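PDB 3LLW: geranyltranstransferase (IspA) from Helicobacter pylori, which probably acts as a magnesium-dependent prenyltransferase of the FPP/GGPP synthase family, joining isoprenoid diphosphates in terpenoid biosynthesis. Local coordinates for residues R17-S20 and F21-N24; N71-T74 and E75-I79. All coordinates share one frame; numbering follows the deposited sequence.

Overall arrangement
Contacts 1 and 2 come in series along the chain. Contact 1 is the C-terminal end of helix 6-23. Contact 2 is the N-terminal start of helix 73-94, after helices 36-45, 51-63 and 66-71. Their centres are about 12 Å apart, and each lies about 16 to 17 Å from the centre of the chain, on the same side of it. The Phe-77 ring reaches the backbone of Arg-17 and Phe-18, and it also meets the ring of Phe-21. Both contacts belong to the all-helical fold of the polyprenyl synthases, away from the magnesium-binding aspartates Asp-94 and Asp-100. Packing between the two turns joins the first helix to helix 73-94, the helix that ends at Asp-94.

Contact 1 (R17-S20 and F21-N24); sequences RFES and FLKN
Ser-20 O accepts a hydrogen bond from Asn-24 N at 2.9 Å at the C-terminal end of helix 6-23. This is a local contact within the last turn, built round Ser-20, Phe-21 and Leu-22. Asn-24 is where the helical backbone ends. CB of Lys-23 also lies 3.3 Å from Ser-20 O. Phe-21 N bonds to Arg-17 O at 3.3 Å. CB of Phe-21 sits 3.4 Å from Phe-18 O. The Phe-21 ring itself swings away from this turn, to Phe-77 and Leu-81 of helix 73-94.

Leu-22 N bonds to Phe-18 O. On the same side of the helix, Leu-22 CD1 touches the Phe-18 ring at CZ, 4.0 Å away, approaching it obliquely. With CG anti to the backbone N (chi1 163°), the Phe-18 ring leans toward the C-terminal end of the helix, where Leu-22 follows one turn later. The other methyl of Leu-22, CD2, lies 4.1 Å from Glu-19 OE2. The bent Glu-19 chain sends OE1 to a salt bridge with Arg-50.

The turn is thus held by regular backbone bonds. Its buried apolar side packs on helices 36-45 and 51-63, and the Glu-19 charge is probably balanced by Arg-50.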
# COMPACT_ATOMS: atom_id res chain seq x y z
N ARG A 17 -0.34 -25.11 9.54
CA ARG A 17 -1.14 -25.08 8.33
C ARG A 17 -1.10 -23.70 7.65
O ARG A 17 -1.25 -23.62 6.42
CB ARG A 17 -2.60 -25.45 8.63
CG ARG A 17 -2.87 -26.93 8.83
CD ARG A 17 -4.32 -27.13 9.26
NE ARG A 17 -4.71 -28.54 9.25
CZ ARG A 17 -5.95 -28.99 9.45
NH1 ARG A 17 -6.96 -28.15 9.68
NH2 ARG A 17 -6.17 -30.30 9.43
N PHE A 18 -0.91 -22.63 8.42
CA PHE A 18 -0.73 -21.33 7.80
C PHE A 18 0.59 -21.30 7.05
O PHE A 18 0.67 -20.76 5.95
CB PHE A 18 -0.78 -20.16 8.80
CG PHE A 18 -0.20 -18.88 8.23
CD1 PHE A 18 -0.92 -18.12 7.31
CD2 PHE A 18 1.10 -18.47 8.56
CE1 PHE A 18 -0.39 -16.96 6.76
CE2 PHE A 18 1.66 -17.31 8.00
CZ PHE A 18 0.92 -16.55 7.11
N GLU A 19 1.62 -21.89 7.65
CA GLU A 19 2.96 -21.89 7.06
C GLU A 19 2.98 -22.61 5.70
O GLU A 19 3.69 -22.21 4.78
CB GLU A 19 3.99 -22.46 8.04
CG GLU A 19 5.42 -22.68 7.48
CD GLU A 19 6.10 -21.40 6.95
OE1 GLU A 19 6.40 -20.49 7.74
OE2 GLU A 19 6.35 -21.33 5.73
N SER A 20 2.15 -23.64 5.58
CA SER A 20 2.09 -24.41 4.34
C SER A 20 1.39 -23.62 3.24
O SER A 20 1.85 -23.58 2.10
CB SER A 20 1.40 -25.75 4.59
OG SER A 20 1.73 -26.67 3.57
N PHE A 21 0.28 -22.97 3.61
CA PHE A 21 -0.45 -22.04 2.74
C PHE A 21 0.45 -20.95 2.14
O PHE A 21 0.34 -20.64 0.95
CB PHE A 21 -1.60 -21.43 3.56
CG PHE A 21 -2.36 -20.34 2.85
CD1 PHE A 21 -3.53 -20.64 2.16
CD2 PHE A 21 -1.96 -19.00 2.95
CE1 PHE A 21 -4.27 -19.63 1.53
CE2 PHE A 21 -2.69 -17.99 2.33
CZ PHE A 21 -3.85 -18.30 1.61
N LEU A 22 1.35 -20.43 2.92
CA LEU A 22 2.23 -19.40 2.48
C LEU A 22 3.26 -19.95 1.50
O LEU A 22 3.59 -19.33 0.53
CB LEU A 22 2.87 -18.76 3.69
CG LEU A 22 3.98 -17.75 3.55
CD1 LEU A 22 4.15 -16.97 4.79
CD2 LEU A 22 5.25 -18.38 3.16
N LYS A 23 3.74 -21.14 1.77
CA LYS A 23 4.64 -21.90 0.88
C LYS A 23 3.99 -22.18 -0.49
O LYS A 23 4.64 -22.07 -1.52
CB LYS A 23 5.04 -23.22 1.56
CG LYS A 23 6.07 -24.06 0.82
CD LYS A 23 5.97 -25.55 1.19
CE LYS A 23 6.90 -25.93 2.36
NZ LYS A 23 6.38 -25.51 3.70
N ASN A 24 2.70 -22.49 -0.49
CA ASN A 24 1.97 -22.83 -1.72
C ASN A 24 1.25 -21.67 -2.36
O ASN A 24 0.48 -21.86 -3.32
CB ASN A 24 0.95 -23.95 -1.45
CG ASN A 24 1.61 -25.28 -1.21
OD1 ASN A 24 2.57 -25.65 -1.89
ND2 ASN A 24 1.10 -26.02 -0.23

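Contact 2 (N71-T74 and E75-I79)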
# COMPACT_ATOMS: atom_id res chain seq x y z
N ASN A 71 -14.73 -23.30 8.14
CA ASN A 71 -15.46 -22.67 7.03
C ASN A 71 -14.60 -21.66 6.28
O ASN A 71 -14.49 -21.71 5.06
CB ASN A 71 -16.71 -21.96 7.55
CG ASN A 71 -17.93 -22.86 7.61
OD1 ASN A 71 -18.03 -23.84 6.88
ND2 ASN A 71 -18.87 -22.51 8.49
N GLN A 72 -13.98 -20.75 7.03
CA GLN A 72 -13.32 -19.59 6.45
C GLN A 72 -11.80 -19.57 6.63
O GLN A 72 -11.17 -18.53 6.51
CB GLN A 72 -13.96 -18.33 7.02
CG GLN A 72 -15.33 -18.06 6.38
CD GLN A 72 -16.29 -17.34 7.30
OE1 GLN A 72 -16.28 -17.55 8.52
NE2 GLN A 72 -17.14 -16.50 6.72
N GLN A 73 -11.23 -20.74 6.89
CA GLN A 73 -9.81 -20.91 7.18
C GLN A 73 -8.89 -20.25 6.16
O GLN A 73 -7.93 -19.56 6.53
CB GLN A 73 -9.46 -22.40 7.28
CG GLN A 73 -8.07 -22.65 7.81
CD GLN A 73 -7.48 -23.95 7.33
OE1 GLN A 73 -7.47 -24.25 6.13
NE2 GLN A 73 -6.96 -24.74 8.27
N THR A 74 -9.17 -20.44 4.87
CA THR A 74 -8.28 -19.91 3.83
C THR A 74 -8.37 -18.39 3.75
O THR A 74 -7.39 -17.72 3.41
CB THR A 74 -8.52 -20.56 2.46
OG1 THR A 74 -9.89 -20.38 2.07
CG2 THR A 74 -8.19 -22.04 2.49
N GLU A 75 -9.54 -17.85 4.09
CA GLU A 75 -9.75 -16.43 4.18
C GLU A 75 -8.97 -15.80 5.33
O GLU A 75 -8.41 -14.72 5.18
CB GLU A 75 -11.25 -16.12 4.32
CG GLU A 75 -12.13 -16.77 3.26
CD GLU A 75 -11.59 -16.60 1.85
OE1 GLU A 75 -11.42 -17.63 1.15
OE2 GLU A 75 -11.32 -15.45 1.44
N TYR A 76 -8.94 -16.50 6.47
CA TYR A 76 -8.15 -16.09 7.64
C TYR A 76 -6.64 -16.14 7.33
O TYR A 76 -5.86 -15.30 7.80
CB TYR A 76 -8.49 -16.97 8.83
CG TYR A 76 -9.92 -16.85 9.33
CD1 TYR A 76 -10.55 -15.61 9.41
CD2 TYR A 76 -10.63 -17.98 9.74
CE1 TYR A 76 -11.86 -15.50 9.88
CE2 TYR A 76 -11.94 -17.88 10.21
CZ TYR A 76 -12.55 -16.63 10.27
OH TYR A 76 -13.83 -16.50 10.73
N PHE A 77 -6.24 -17.12 6.54
CA PHE A 77 -4.85 -17.26 6.14
C PHE A 77 -4.44 -16.10 5.21
O PHE A 77 -3.38 -15.55 5.37
CB PHE A 77 -4.61 -18.61 5.48
CG PHE A 77 -4.51 -19.77 6.45
CD1 PHE A 77 -4.50 -19.57 7.83
CD2 PHE A 77 -4.38 -21.07 5.97
CE1 PHE A 77 -4.40 -20.63 8.71
CE2 PHE A 77 -4.27 -22.15 6.84
CZ PHE A 77 -4.27 -21.93 8.21
N LYS A 78 -5.32 -15.73 4.29
CA LYS A 78 -5.13 -14.56 3.43
C LYS A 78 -4.83 -13.30 4.25
O LYS A 78 -3.82 -12.63 4.01
CB LYS A 78 -6.36 -14.32 2.56
CG LYS A 78 -6.44 -15.18 1.32
CD LYS A 78 -7.80 -14.98 0.68
CE LYS A 78 -8.05 -15.96 -0.46
NZ LYS A 78 -9.46 -15.82 -0.97
N ILE A 79 -5.70 -13.01 5.22
CA ILE A 79 -5.51 -11.92 6.17
C ILE A 79 -4.19 -11.99 6.94
O ILE A 79 -3.46 -10.99 7.05
CB ILE A 79 -6.66 -11.85 7.16
CG1 ILE A 79 -7.98 -11.60 6.40
CG2 ILE A 79 -6.37 -10.80 8.22
CD1 ILE A 79 -9.25 -11.79 7.21
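Tyr-76 N bonds to the backbone O of Gln-72, the N-cap residue, Phe-77 N to Gln-73 O, and Lys-78 N to Thr-74 O, each at 3.0 Å. These three bonds start helix 73-94.

OE2 of Glu-75 forms a salt bridge with Lys-78 NZ at 3.1 Å, met on the syn side. OE2 also accepts a bond from Leu-139 N. With CG anti to the carbonyl carbon, a bend at chi2 (-47°) turns the Glu-75 carboxylate toward Thr-74 and Lys-78. Thr-74 OG1 donates a weak hydrogen bond to Glu-75 OE1 at 3.3 Å.

Two CH-pi contacts flank the backbone bonds. Gln-72 CB lies over the Tyr-76 ring, 4.2 Å from its centroid. Gln-73 CG lies over a face of Phe-77, offset toward the rim. The Gln-73 amide runs on beyond the rim at CE2 and CZ, its CD 3.7 Å from CE2 of Phe-77, with its plane 22° from that of the ring. Its NE2 bonds to Glu-14 of helix 6-23.

The first turn therefore has polar bonds to Glu-75 on one side and glutamine-over-ring packing at Tyr-76 and Phe-77. Glu-75, with three polar partners, is probably kept ionised and ties the helix start to the loop at Leu-139, while Gln-73 and Phe-77 face helix 6-23.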